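Local coordinates for protein gamma-glutamyltranspeptidase (Ggt) (Helicobacter pylori 26695, PDB 5BPK) that probably catalyses transfer and hydrolysis of gamma-glutamyl groups as an Ntn-hydrolase, and here holds an amino-acid inhibitor bearing a dihydro-oxazole ring, at residues N34-A40 with Q52-E56; S42-A47 with A71-V75; G86-I90 with I277-S283; A99-K105 with S258-R264. One frame throughout, in Å; residues are numbered along the deposited sequence.

Overall arrangement
Contacts 1 and 2 share helix 45-56: contact 1 sets its end on strand 38-41, contact 2 its start against helix 61-75, and their centres are 16 Å apart. Strand 85-91 follows helix 61-75 in the chain, yet contacts 2 and 4 do not touch, their nearest atoms being about 10 Å apart. Contacts 3 and 4 belong to one antiparallel sheet, centres 10 Å apart, and touch through backbone hydrogen bonds such as Leu100 N to Ala88 O (2.7 Å). Inhibitor 4UD lies beside this sheet: Arg103 NH1 of contact 4 donates a hydrogen bond to it, the Phe87 side chain of contact 3 is about 6 Å from it, and the Leu72 side chain of contact 2 about 12 Å.

Contact 1: N34-A40 with Q52-E56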
loop_
_atom_site.group_PDB
_atom_site.type_symbol
_atom_site.label_atom_id
_atom_site.label_comp_id
_atom_site.label_asym_id
_atom_site.label_seq_id
_atom_site.Cartn_x
_atom_site.Cartn_y
_atom_site.Cartn_z
ATOM N N ASN A 34 -8.310 20.134 11.696
ATOM C CA ASN A 34 -9.759 20.266 11.564
ATOM C C ASN A 34 -10.424 19.997 12.902
ATOM O O ASN A 34 -10.009 19.102 13.646
ATOM C CB ASN A 34 -10.294 19.320 10.488
ATOM C CG ASN A 34 -11.735 19.604 10.135
ATOM O OD1 ASN A 34 -12.650 19.179 10.843
ATOM N ND2 ASN A 34 -11.945 20.325 9.031
ATOM N N THR A 35 -11.444 20.789 13.228
ATOM C CA THR A 35 -12.142 20.637 14.504
ATOM C C THR A 35 -13.648 20.414 14.334
ATOM O O THR A 35 -14.398 20.536 15.312
ATOM C CB THR A 35 -11.937 21.877 15.391
ATOM O OG1 THR A 35 -12.446 23.028 14.711
ATOM C CG2 THR A 35 -10.451 22.065 15.707
ATOM N N LYS A 36 -14.083 20.080 13.114
ATOM C CA LYS A 36 -15.516 20.015 12.782
ATOM C C LYS A 36 -15.969 18.680 12.171
ATOM O O LYS A 36 -16.834 17.998 12.733
ATOM C CB LYS A 36 -15.887 21.162 11.836
ATOM C CG LYS A 36 -15.639 22.571 12.394
ATOM N N VAL A 37 -15.420 18.332 11.009
ATOM C CA VAL A 37 -15.882 17.165 10.241
ATOM C C VAL A 37 -14.829 16.075 10.045
ATOM O O VAL A 37 -15.133 15.005 9.530
ATOM C CB VAL A 37 -16.429 17.579 8.848
ATOM C CG1 VAL A 37 -17.626 18.532 9.023
ATOM C CG2 VAL A 37 -15.332 18.206 7.984
ATOM N N GLY A 38 -13.598 16.332 10.464
ATOM C CA GLY A 38 -12.529 15.358 10.299
ATOM C C GLY A 38 -11.609 15.695 9.138
ATOM O O GLY A 38 -11.573 16.836 8.676
ATOM N N LEU A 39 -10.839 14.704 8.692
ATOM C CA LEU A 39 -9.872 14.888 7.605
ATOM C C LEU A 39 -9.906 13.722 6.635
ATOM O O LEU A 39 -10.108 12.566 7.030
ATOM C CB LEU A 39 -8.443 15.041 8.145
ATOM C CG LEU A 39 -8.108 16.353 8.855
ATOM C CD1 LEU A 39 -6.725 16.293 9.500
ATOM C CD2 LEU A 39 -8.203 17.521 7.898
ATOM N N ALA A 40 -9.690 14.043 5.366
ATOM C CA ALA A 40 -9.530 13.058 4.298
ATOM C C ALA A 40 -8.243 13.425 3.557
ATOM O O ALA A 40 -8.193 14.444 2.861
ATOM C CB ALA A 40 -10.731 13.095 3.370
ATOM N N GLN A 52 -12.562 15.595 1.331
ATOM C CA GLN A 52 -12.865 16.575 2.375
ATOM C C GLN A 52 -14.258 17.189 2.173
ATOM O O GLN A 52 -14.987 17.410 3.146
ATOM C CB GLN A 52 -11.793 17.675 2.413
ATOM C CG GLN A 52 -11.844 18.526 3.687
ATOM C CD GLN A 52 -11.455 17.764 4.947
ATOM O OE1 GLN A 52 -10.576 16.894 4.926
ATOM N NE2 GLN A 52 -12.107 18.091 6.056
ATOM N N LYS A 53 -14.621 17.464 0.921
ATOM C CA LYS A 53 -15.945 17.985 0.593
ATOM C C LYS A 53 -17.033 16.977 0.967
ATOM O O LYS A 53 -18.081 17.373 1.469
ATOM C CB LYS A 53 -16.026 18.370 -0.889
ATOM C CG LYS A 53 -17.356 18.965 -1.312
ATOM C CD LYS A 53 -17.236 19.653 -2.667
ATOM N N VAL A 54 -16.783 15.680 0.760
ATOM C CA VAL A 54 -17.731 14.649 1.212
ATOM C C VAL A 54 -17.985 14.740 2.723
ATOM O O VAL A 54 -19.138 14.720 3.162
ATOM C CB VAL A 54 -17.303 13.219 0.804
ATOM C CG1 VAL A 54 -18.187 12.176 1.490
ATOM C CG2 VAL A 54 -17.364 13.061 -0.722
ATOM N N LEU A 55 -16.924 14.877 3.511
ATOM C CA LEU A 55 -17.077 15.091 4.953
ATOM C C LEU A 55 -17.839 16.390 5.264
ATOM O O LEU A 55 -18.726 16.401 6.128
ATOM C CB LEU A 55 -15.728 15.098 5.665
ATOM C CG LEU A 55 -14.900 13.822 5.602
ATOM C CD1 LEU A 55 -13.559 14.036 6.292
ATOM C CD2 LEU A 55 -15.650 12.622 6.202
ATOM N N GLU A 56 -17.506 17.478 4.567
ATOM C CA GLU A 56 -18.192 18.756 4.772
ATOM C C GLU A 56 -19.683 18.626 4.470
ATOM O O GLU A 56 -20.513 19.295 5.090
ATOM C CB GLU A 56 -17.582 19.852 3.895
ATOM C CG GLU A 56 -16.186 20.292 4.328
ATOM C CD GLU A 56 -15.486 21.190 3.304
ATOM O OE1 GLU A 56 -16.089 21.500 2.246
ATOM O OE2 GLU A 56 -14.324 21.586 3.557
HETATM O O HOH W 1 -8.281 17.178 3.241
#
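Gln52 carries the polar part of this contact. Its side-chain amide spans the backbone around Leu39: NE2 donates to Gly38 O (3.0 Å, 175° at the hydrogen), while OE1 accepts from Ala40 N (3.0 Å). Water 1 adds a second path, donating to both Gln52 OE1 (2.9 Å) and Ala40 O (2.8 Å). One turn on, Leu55 points at the strand and supplies the apolar part; its CB lies 3.9 Å from Val37 CG2 and its CD1 4.2 Å from Ala40 CB. Glu56 closes the edge, its CG 4.3 Å from Val37 CG2. The loop that presents Val37 is organised by Asn34, whose OD1 accepts from Lys36 N (2.8 Å), Val37 N (2.9 Å) and Gly38 N (3.0 Å), an Asx turn and Asx motif in one. Helix 52-56 packs nearly antiparallel (150°, axes 7.7 Å apart) on strand 38-40, which pairs with a strand of the other chain; the covered sheet thus crosses the interface, consistent with the layered alpha/beta sandwich of Ntn-hydrolases.

Contact 2: S42-A47 with A71-V75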
loop_
_atom_site.group_PDB
_atom_site.type_symbol
_atom_site.label_atom_id
_atom_site.label_comp_id
_atom_site.label_asym_id
_atom_site.label_seq_id
_atom_site.Cartn_x
_atom_site.Cartn_y
_atom_site.Cartn_z
ATOM N N SER A 42 -4.950 12.376 1.055
ATOM C CA SER A 42 -4.370 11.551 0.007
ATOM C C SER A 42 -3.135 12.251 -0.557
ATOM O O SER A 42 -2.831 13.385 -0.190
ATOM C CB SER A 42 -5.390 11.321 -1.112
ATOM O OG SER A 42 -5.415 12.409 -2.032
ATOM N N SER A 43 -2.451 11.575 -1.475
ATOM C CA SER A 43 -1.268 12.117 -2.127
ATOM C C SER A 43 -1.564 13.065 -3.293
ATOM O O SER A 43 -0.628 13.546 -3.926
ATOM C CB SER A 43 -0.377 10.968 -2.617
ATOM O OG SER A 43 0.211 10.294 -1.514
ATOM N N HIS A 44 -2.833 13.320 -3.606
ATOM C CA HIS A 44 -3.159 14.303 -4.648
ATOM C C HIS A 44 -4.172 15.314 -4.114
ATOM O O HIS A 44 -5.259 14.930 -3.692
ATOM C CB HIS A 44 -3.696 13.659 -5.927
ATOM C CG HIS A 44 -3.617 14.565 -7.117
ATOM N ND1 HIS A 44 -4.343 15.735 -7.208
ATOM C CD2 HIS A 44 -2.874 14.497 -8.250
ATOM C CE1 HIS A 44 -4.063 16.339 -8.351
ATOM N NE2 HIS A 44 -3.175 15.610 -9.002
ATOM N N PRO A 45 -3.814 16.606 -4.132
ATOM C CA PRO A 45 -4.707 17.609 -3.564
ATOM C C PRO A 45 -6.116 17.617 -4.154
ATOM O O PRO A 45 -7.041 17.929 -3.442
ATOM C CB PRO A 45 -3.987 18.932 -3.836
ATOM C CG PRO A 45 -2.562 18.578 -3.983
ATOM C CD PRO A 45 -2.562 17.210 -4.631
ATOM N N LEU A 46 -6.284 17.303 -5.436
ATOM C CA LEU A 46 -7.644 17.254 -6.005
ATOM C C LEU A 46 -8.472 16.130 -5.382
ATOM O O LEU A 46 -9.658 16.315 -5.104
ATOM C CB LEU A 46 -7.633 17.112 -7.530
ATOM C CG LEU A 46 -7.071 18.302 -8.311
ATOM C CD1 LEU A 46 -6.904 17.948 -9.783
ATOM C CD2 LEU A 46 -7.946 19.542 -8.147
ATOM N N ALA A 47 -7.844 14.986 -5.131
ATOM C CA ALA A 47 -8.542 13.876 -4.495
ATOM C C ALA A 47 -8.831 14.160 -3.023
ATOM O O ALA A 47 -9.913 13.845 -2.532
ATOM C CB ALA A 47 -7.764 12.572 -4.667
ATOM N N ALA A 71 -11.424 9.146 -7.407
ATOM C CA ALA A 71 -10.720 10.368 -7.837
ATOM C C ALA A 71 -9.248 10.090 -8.149
ATOM O O ALA A 71 -8.745 10.515 -9.183
ATOM C CB ALA A 71 -10.860 11.478 -6.796
ATOM N N LEU A 72 -8.572 9.341 -7.284
ATOM C CA LEU A 72 -7.161 9.009 -7.521
ATOM C C LEU A 72 -6.964 8.143 -8.771
ATOM O O LEU A 72 -5.905 8.194 -9.408
ATOM C CB LEU A 72 -6.564 8.296 -6.299
ATOM C CG LEU A 72 -6.321 9.131 -5.045
ATOM C CD1 LEU A 72 -5.947 8.214 -3.855
ATOM C CD2 LEU A 72 -5.235 10.179 -5.288
ATOM N N ALA A 73 -7.973 7.342 -9.118
ATOM C CA ALA A 73 -7.931 6.555 -10.357
ATOM C C ALA A 73 -7.826 7.431 -11.620
ATOM O O ALA A 73 -7.378 6.960 -12.678
ATOM C CB ALA A 73 -9.149 5.613 -10.452
ATOM N N VAL A 74 -8.229 8.692 -11.493
ATOM C CA VAL A 74 -8.199 9.655 -12.586
ATOM C C VAL A 74 -6.975 10.583 -12.477
ATOM O O VAL A 74 -6.245 10.753 -13.439
ATOM C CB VAL A 74 -9.507 10.479 -12.602
ATOM C CG1 VAL A 74 -9.474 11.552 -13.698
ATOM C CG2 VAL A 74 -10.690 9.564 -12.797
ATOM N N VAL A 75 -6.741 11.152 -11.300
ATOM C CA VAL A 75 -5.718 12.202 -11.147
ATOM C C VAL A 75 -4.335 11.696 -10.760
ATOM O O VAL A 75 -3.372 12.462 -10.802
ATOM C CB VAL A 75 -6.158 13.284 -10.144
ATOM C CG1 VAL A 75 -7.476 13.925 -10.605
ATOM C CG2 VAL A 75 -6.299 12.731 -8.708
#
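The side-chain hydrogen bonds belong to the 42-47 side and define its turn and helix start. Ser42 OG accepts from His44 N (3.2 Å), an ST turn, and is also hydrogen-bonded to Ser48 OG. His44 then occupies the N-cap position, its ND1 accepting from Leu46 N (3.1 Å, 151° at the hydrogen), so the imidazole caps helix 45-56 while its ring meets the other segment. That meeting is a CH-pi contact: Val75 CG2 sits 3.8 Å from the ring centroid and 19° off its normal, over one face. The start of helix 45-56 is thereby joined to the C-terminal turn of helix 61-75, consistent with a helical layer of the Ntn-hydrolase fold. Apolar contacts account for the rest. Ala47 CB is 3.5 Å from Leu72 CD2, 3.9 Å from Ala71 CB and 4.3 Å from Val75 CG2; with a methyl on each side, the CA atoms of Ala47 and Ala71 come to 5.3 Å. Leu46 CD1 reaches Val75 CG1 at 4.1 Å.

Contact 3: G86-I90 with I277-S283; sequences GFAVI and ISMSPPS
Build 86-90 as an extended strand (phi/psi of Phe87 -138/148, Val89 -102/128). Run strand 277-278 broadly antiparallel to it (Ile277 -116/117, Ser278 -145/-179), then continue as loop (Met279 -83/130, Pro282 -87/12); the nearest CA atoms are those of Val89 and Ser278, 6.5 Å apart. Phe87 and Val89 direct their CB atoms at the second segment, while Ala88 and Ile90 turn away. Set Phe87 to chi1 m (-55°), chi2 -74°, and Met279 to t, p, t (-171°, 64°, -150°). The methionine then folds along the ring: CG lies 4.0 Å from the Phe87 centroid, 23° off the normal, a CH-pi contact; SD is 4.4 Å from the centroid at an oblique 45°, a Met-aromatic contact; CE is 3.5 Å from Phe87 CD1. Both strands, outermost in this chain's four-stranded sheet, pair with the other chain, so the sheet runs on across the interface, as in the Ntn-hydrolase fold built from both chains. Val89 takes chi1 t, with CG1 3.7 Å from CG2 of Ile277 (m, m). The peptide before Pro282 is cis, and its CG lies 3.8 Å from Phe87 CE1, at the ring edge. Ser283 (t) has CB 3.9 Å from Phe87 CE2; its OG caps Gly285 N and is hydrogen-bonded to Met74 O of the other chain.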
loop_
_atom_site.group_PDB
_atom_site.type_symbol
_atom_site.label_atom_id
_atom_site.label_comp_id
_atom_site.label_asym_id
_atom_site.label_seq_id
_atom_site.Cartn_x
_atom_site.Cartn_y
_atom_site.Cartn_z
ATOM N N GLY A 86 -6.227 -3.623 -3.531
ATOM C CA GLY A 86 -5.683 -3.117 -2.286
ATOM C C GLY A 86 -6.453 -3.584 -1.073
ATOM O O GLY A 86 -7.167 -4.573 -1.134
ATOM N N PHE A 87 -6.280 -2.851 0.024
ATOM C CA PHE A 87 -6.843 -3.188 1.321
ATOM C C PHE A 87 -7.399 -1.950 2.005
ATOM O O PHE A 87 -6.834 -0.849 1.882
ATOM C CB PHE A 87 -5.764 -3.780 2.229
ATOM C CG PHE A 87 -5.060 -4.971 1.646
ATOM C CD1 PHE A 87 -5.699 -6.200 1.568
ATOM C CD2 PHE A 87 -3.761 -4.864 1.192
ATOM C CE1 PHE A 87 -5.043 -7.309 1.021
ATOM C CE2 PHE A 87 -3.085 -5.970 0.656
ATOM C CZ PHE A 87 -3.738 -7.196 0.571
ATOM N N ALA A 88 -8.452 -2.138 2.789
ATOM C CA ALA A 88 -8.969 -1.070 3.647
ATOM C C ALA A 88 -9.115 -1.623 5.047
ATOM O O ALA A 88 -9.778 -2.638 5.245
ATOM C CB ALA A 88 -10.315 -0.570 3.164
ATOM N N VAL A 89 -8.474 -0.970 6.005
ATOM C CA VAL A 89 -8.644 -1.273 7.411
ATOM C C VAL A 89 -9.583 -0.193 7.974
ATOM O O VAL A 89 -9.370 1.020 7.781
ATOM C CB VAL A 89 -7.279 -1.362 8.123
ATOM C CG1 VAL A 89 -7.430 -1.345 9.631
ATOM C CG2 VAL A 89 -6.558 -2.624 7.684
ATOM N N ILE A 90 -10.643 -0.641 8.644
ATOM C CA ILE A 90 -11.730 0.254 9.020
ATOM C C ILE A 90 -12.051 0.077 10.493
ATOM O O ILE A 90 -12.207 -1.048 10.951
ATOM C CB ILE A 90 -12.996 -0.031 8.199
ATOM C CG1 ILE A 90 -12.719 0.167 6.697
ATOM C CG2 ILE A 90 -14.142 0.872 8.684
ATOM C CD1 ILE A 90 -13.809 -0.364 5.769
ATOM N N ILE A 277 -4.211 -1.985 14.870
ATOM C CA ILE A 277 -5.140 -2.672 13.956
ATOM C C ILE A 277 -4.561 -2.559 12.555
ATOM O O ILE A 277 -4.446 -1.456 12.028
ATOM C CB ILE A 277 -6.554 -2.022 13.961
ATOM C CG1 ILE A 277 -7.075 -1.883 15.399
ATOM C CG2 ILE A 277 -7.540 -2.811 13.069
ATOM C CD1 ILE A 277 -7.385 -3.189 16.079
ATOM N N SER A 278 -4.218 -3.681 11.936
ATOM C CA SER A 278 -3.576 -3.640 10.623
ATOM C C SER A 278 -3.984 -4.806 9.730
ATOM O O SER A 278 -4.824 -5.641 10.119
ATOM C CB SER A 278 -2.051 -3.537 10.786
ATOM O OG SER A 278 -1.419 -3.175 9.564
ATOM N N MET A 279 -3.419 -4.849 8.522
ATOM C CA MET A 279 -3.898 -5.795 7.519
ATOM C C MET A 279 -3.313 -7.184 7.665
ATOM O O MET A 279 -2.095 -7.366 7.759
ATOM C CB MET A 279 -3.646 -5.302 6.106
ATOM C CG MET A 279 -4.318 -6.162 5.059
ATOM S SD MET A 279 -6.123 -6.121 5.192
ATOM C CE MET A 279 -6.526 -7.768 4.582
ATOM N N SER A 280 -4.227 -8.145 7.650
ATOM C CA SER A 280 -3.949 -9.565 7.781
ATOM C C SER A 280 -3.654 -10.179 6.406
ATOM O O SER A 280 -3.744 -9.491 5.388
ATOM C CB SER A 280 -5.187 -10.212 8.387
ATOM O OG SER A 280 -6.368 -9.745 7.742
ATOM N N PRO A 281 -3.324 -11.488 6.363
ATOM C CA PRO A 281 -3.135 -12.115 5.063
ATOM C C PRO A 281 -4.342 -11.887 4.155
ATOM O O PRO A 281 -5.478 -11.988 4.610
ATOM C CB PRO A 281 -2.950 -13.590 5.422
ATOM C CG PRO A 281 -2.191 -13.512 6.714
ATOM C CD PRO A 281 -2.871 -12.373 7.452
ATOM N N PRO A 282 -4.111 -11.606 2.866
ATOM C CA PRO A 282 -2.906 -11.810 2.070
ATOM C C PRO A 282 -1.853 -10.702 2.092
ATOM O O PRO A 282 -0.930 -10.743 1.284
ATOM C CB PRO A 282 -3.469 -11.989 0.661
ATOM C CG PRO A 282 -4.630 -11.091 0.652
ATOM C CD PRO A 282 -5.242 -11.214 2.014
ATOM N N SER A 283 -1.963 -9.746 3.007
ATOM C CA SER A 283 -0.804 -8.917 3.321
ATOM C C SER A 283 0.028 -9.542 4.443
ATOM O O SER A 283 -0.509 -10.195 5.335
ATOM C CB SER A 283 -1.197 -7.508 3.709
ATOM O OG SER A 283 -0.039 -6.711 3.730
#

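Contact 4: A99-K105 with S258-R264; sequences ALDFREK and SYNVKWR. With 4UD ((2S)-amino[(5S)-4,5-dihydro-1,2-oxazol-5-yl]acetic acid), chain O; EDO (1,2-ethanediol), chain M.
A buried carboxylate, Asp101 (chi1 t), serves several partners. OD2 forms a salt bridge with Arg264 (m, t, t, -99°) through NE (2.8 Å) and NH2 (2.9 Å), which also reaches Asp334; OD1 accepts from Arg103 N (2.9 Å), an Asx turn, and is salt-bridged to Arg69 of the other chain. Its strand 99-102 (Asp101 phi/psi -96/105) runs antiparallel to 262-264 at 148°, axes 4.7 Å apart. Ala99-Arg264 and Asp101-Lys262, on one face, are hydrogen-bonded pairs: Ala99 N-Arg264 O 3.0 Å, Arg264 N-Ala99 O 2.7 Å, Asp101 N-Lys262 O 2.8 Å, Lys262 N-Asp101 O 3.0 Å. On the other, non-hydrogen-bonded Leu100-Trp263 makes a CH-pi contact, Leu100 CD1 3.7 Å from the centroid of the indole (m, 100°) six-membered ring. Tyr259 OH donates to Arg103 O (2.7 Å), Lys105 NZ to Asn260 OD1 (2.8 Å). Arg103, its main chain so held and its guanidinium salt-bridged to Asp43 and Glu40 of the other chain, donates from NH1 to carboxylate O9 of 4UD (2.9 Å), consistent with substrate-carboxylate recognition.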
loop_
_atom_site.group_PDB
_atom_site.type_symbol
_atom_site.label_atom_id
_atom_site.label_comp_id
_atom_site.label_asym_id
_atom_site.label_seq_id
_atom_site.Cartn_x
_atom_site.Cartn_y
_atom_site.Cartn_z
ATOM N N ALA A 99 -11.258 -5.590 8.262
ATOM C CA ALA A 99 -10.287 -5.436 7.181
ATOM C C ALA A 99 -10.947 -5.900 5.900
ATOM O O ALA A 99 -11.537 -6.983 5.864
ATOM C CB ALA A 99 -9.046 -6.247 7.455
ATOM N N LEU A 100 -10.895 -5.072 4.869
ATOM C CA LEU A 100 -11.417 -5.430 3.567
ATOM C C LEU A 100 -10.263 -5.790 2.627
ATOM O O LEU A 100 -9.376 -4.985 2.386
ATOM C CB LEU A 100 -12.227 -4.278 2.984
ATOM C CG LEU A 100 -12.831 -4.506 1.599
ATOM C CD1 LEU A 100 -13.772 -5.685 1.570
ATOM C CD2 LEU A 100 -13.506 -3.222 1.120
ATOM N N ASP A 101 -10.309 -7.013 2.120
ATOM C CA ASP A 101 -9.365 -7.545 1.146
ATOM C C ASP A 101 -10.000 -7.365 -0.235
ATOM O O ASP A 101 -10.932 -8.096 -0.594
ATOM C CB ASP A 101 -9.115 -9.038 1.490
ATOM C CG ASP A 101 -8.361 -9.817 0.416
ATOM O OD1 ASP A 101 -8.038 -9.288 -0.666
ATOM O OD2 ASP A 101 -8.127 -11.022 0.682
ATOM N N PHE A 102 -9.498 -6.386 -0.995
ATOM C CA PHE A 102 -9.797 -6.281 -2.421
ATOM C C PHE A 102 -8.520 -6.425 -3.269
ATOM O O PHE A 102 -8.326 -5.764 -4.284
ATOM C CB PHE A 102 -10.647 -5.040 -2.753
ATOM C CG PHE A 102 -10.036 -3.703 -2.383
ATOM C CD1 PHE A 102 -10.190 -3.171 -1.112
ATOM C CD2 PHE A 102 -9.432 -2.918 -3.353
ATOM C CE1 PHE A 102 -9.686 -1.912 -0.804
ATOM C CE2 PHE A 102 -8.908 -1.657 -3.042
ATOM C CZ PHE A 102 -9.045 -1.155 -1.758
ATOM N N ARG A 103 -7.667 -7.337 -2.821
ATOM C CA ARG A 103 -6.436 -7.691 -3.524
ATOM C C ARG A 103 -6.748 -8.446 -4.813
ATOM O O ARG A 103 -7.689 -9.239 -4.873
ATOM C CB ARG A 103 -5.578 -8.556 -2.605
ATOM C CG ARG A 103 -4.229 -8.999 -3.148
ATOM C CD ARG A 103 -3.254 -7.849 -3.336
ATOM N NE ARG A 103 -1.873 -8.336 -3.380
ATOM C CZ ARG A 103 -0.801 -7.572 -3.575
ATOM N NH1 ARG A 103 -0.919 -6.279 -3.796
ATOM N NH2 ARG A 103 0.409 -8.110 -3.568
ATOM N N GLU A 104 -5.929 -8.241 -5.844
ATOM C CA GLU A 104 -6.106 -8.984 -7.089
ATOM C C GLU A 104 -5.922 -10.480 -6.873
ATOM O O GLU A 104 -5.194 -10.912 -5.969
ATOM C CB GLU A 104 -5.153 -8.522 -8.181
ATOM C CG GLU A 104 -5.234 -7.041 -8.526
ATOM C CD GLU A 104 -4.180 -6.221 -7.805
ATOM O OE1 GLU A 104 -4.070 -6.347 -6.557
ATOM O OE2 GLU A 104 -3.478 -5.450 -8.498
ATOM N N LYS A 105 -6.578 -11.263 -7.733
ATOM C CA LYS A 105 -6.441 -12.716 -7.748
ATOM C C LYS A 105 -5.681 -13.170 -8.980
ATOM O O LYS A 105 -5.879 -12.620 -10.085
ATOM C CB LYS A 105 -7.813 -13.368 -7.785
ATOM C CG LYS A 105 -8.657 -13.132 -6.555
ATOM C CD LYS A 105 -10.130 -13.454 -6.799
ATOM C CE LYS A 105 -10.403 -14.919 -7.133
ATOM N NZ LYS A 105 -11.865 -15.175 -7.369
ATOM N N SER A 258 -16.275 -13.849 -11.336
ATOM C CA SER A 258 -15.969 -14.577 -10.099
ATOM C C SER A 258 -15.094 -13.803 -9.091
ATOM O O SER A 258 -14.761 -14.342 -8.018
ATOM C CB SER A 258 -15.333 -15.937 -10.412
ATOM O OG SER A 258 -14.085 -15.834 -11.077
ATOM N N TYR A 259 -14.754 -12.552 -9.392
ATOM C CA TYR A 259 -13.935 -11.767 -8.459
ATOM C C TYR A 259 -14.753 -11.478 -7.207
ATOM O O TYR A 259 -15.886 -10.992 -7.297
ATOM C CB TYR A 259 -13.395 -10.433 -9.028
ATOM C CG TYR A 259 -12.540 -9.812 -7.954
ATOM C CD1 TYR A 259 -11.220 -10.206 -7.804
ATOM C CD2 TYR A 259 -13.096 -8.980 -6.982
ATOM C CE1 TYR A 259 -10.451 -9.739 -6.770
ATOM C CE2 TYR A 259 -12.334 -8.508 -5.922
ATOM C CZ TYR A 259 -11.013 -8.903 -5.822
ATOM O OH TYR A 259 -10.251 -8.467 -4.774
ATOM N N ASN A 260 -14.154 -11.758 -6.050
ATOM C CA ASN A 260 -14.795 -11.600 -4.755
ATOM C C ASN A 260 -13.901 -10.819 -3.793
ATOM O O ASN A 260 -12.729 -11.156 -3.649
ATOM C CB ASN A 260 -15.129 -12.992 -4.158
ATOM C CG ASN A 260 -13.912 -13.980 -4.117
ATOM O OD1 ASN A 260 -13.109 -14.088 -5.065
ATOM N ND2 ASN A 260 -13.821 -14.745 -3.022
ATOM N N VAL A 261 -14.424 -9.760 -3.171
ATOM C CA VAL A 261 -13.745 -9.184 -1.992
ATOM C C VAL A 261 -13.934 -10.135 -0.825
ATOM O O VAL A 261 -14.802 -11.007 -0.862
ATOM C CB VAL A 261 -14.272 -7.768 -1.573
ATOM C CG1 VAL A 261 -14.140 -6.772 -2.729
ATOM C CG2 VAL A 261 -15.707 -7.831 -1.038
ATOM N N LYS A 262 -13.102 -9.982 0.200
ATOM C CA LYS A 262 -13.277 -10.705 1.445
ATOM C C LYS A 262 -13.177 -9.763 2.625
ATOM O O LYS A 262 -12.215 -9.008 2.756
ATOM C CB LYS A 262 -12.255 -11.818 1.568
ATOM C CG LYS A 262 -12.526 -12.931 0.548
ATOM C CD LYS A 262 -11.745 -14.190 0.820
ATOM C CE LYS A 262 -12.076 -14.811 2.163
ATOM N NZ LYS A 262 -11.662 -16.245 2.216
ATOM N N TRP A 263 -14.201 -9.784 3.472
ATOM C CA TRP A 263 -14.121 -9.124 4.767
ATOM C C TRP A 263 -13.404 -10.047 5.729
ATOM O O TRP A 263 -13.873 -11.155 6.011
ATOM C CB TRP A 263 -15.506 -8.795 5.303
ATOM C CG TRP A 263 -16.228 -7.796 4.486
ATOM C CD1 TRP A 263 -17.191 -8.038 3.552
ATOM C CD2 TRP A 263 -16.048 -6.378 4.523
ATOM N NE1 TRP A 263 -17.620 -6.857 2.999
ATOM C CE2 TRP A 263 -16.944 -5.818 3.582
ATOM C CE3 TRP A 263 -15.232 -5.524 5.267
ATOM C CZ2 TRP A 263 -17.040 -4.437 3.369
ATOM C CZ3 TRP A 263 -15.333 -4.163 5.061
ATOM C CH2 TRP A 263 -16.225 -3.632 4.113
ATOM N N ARG A 264 -12.257 -9.598 6.215
ATOM C CA ARG A 264 -11.402 -10.408 7.057
ATOM C C ARG A 264 -11.231 -9.748 8.410
ATOM O O ARG A 264 -11.382 -8.531 8.553
ATOM C CB ARG A 264 -10.037 -10.592 6.402
ATOM C CG ARG A 264 -10.089 -11.175 4.988
ATOM C CD ARG A 264 -8.720 -11.611 4.568
ATOM N NE ARG A 264 -8.578 -12.120 3.205
ATOM C CZ ARG A 264 -8.549 -13.411 2.872
ATOM N NH1 ARG A 264 -8.726 -14.354 3.787
ATOM N NH2 ARG A 264 -8.340 -13.764 1.604
HETATM C C3 4UD O . 3.074 -0.109 -3.479
HETATM C C4 4UD O . 2.657 -2.284 -3.320
HETATM C C5 4UD O . 3.103 -1.294 -4.380
HETATM C C6 4UD O . 3.141 -3.728 -3.515
HETATM C C8 4UD O . 2.507 -4.546 -2.413
HETATM O O9 4UD O . 1.375 -4.952 -2.511
HETATM O O10 4UD O . 3.201 -4.830 -1.287
HETATM N N7 4UD O . 2.682 -4.259 -4.806
HETATM O O2 4UD O . 3.208 -1.809 -2.095
HETATM N N1 4UD O . 3.136 -0.484 -2.245
HETATM C C1 EDO M . -19.956 -6.683 0.003
HETATM O O1 EDO M . -19.174 -7.776 0.486
HETATM C C2 EDO M . -20.151 -5.661 1.118
HETATM O O2 EDO M . -21.192 -4.734 0.780
HETATM O O HOH W 2 -12.481 -17.468 -9.747
#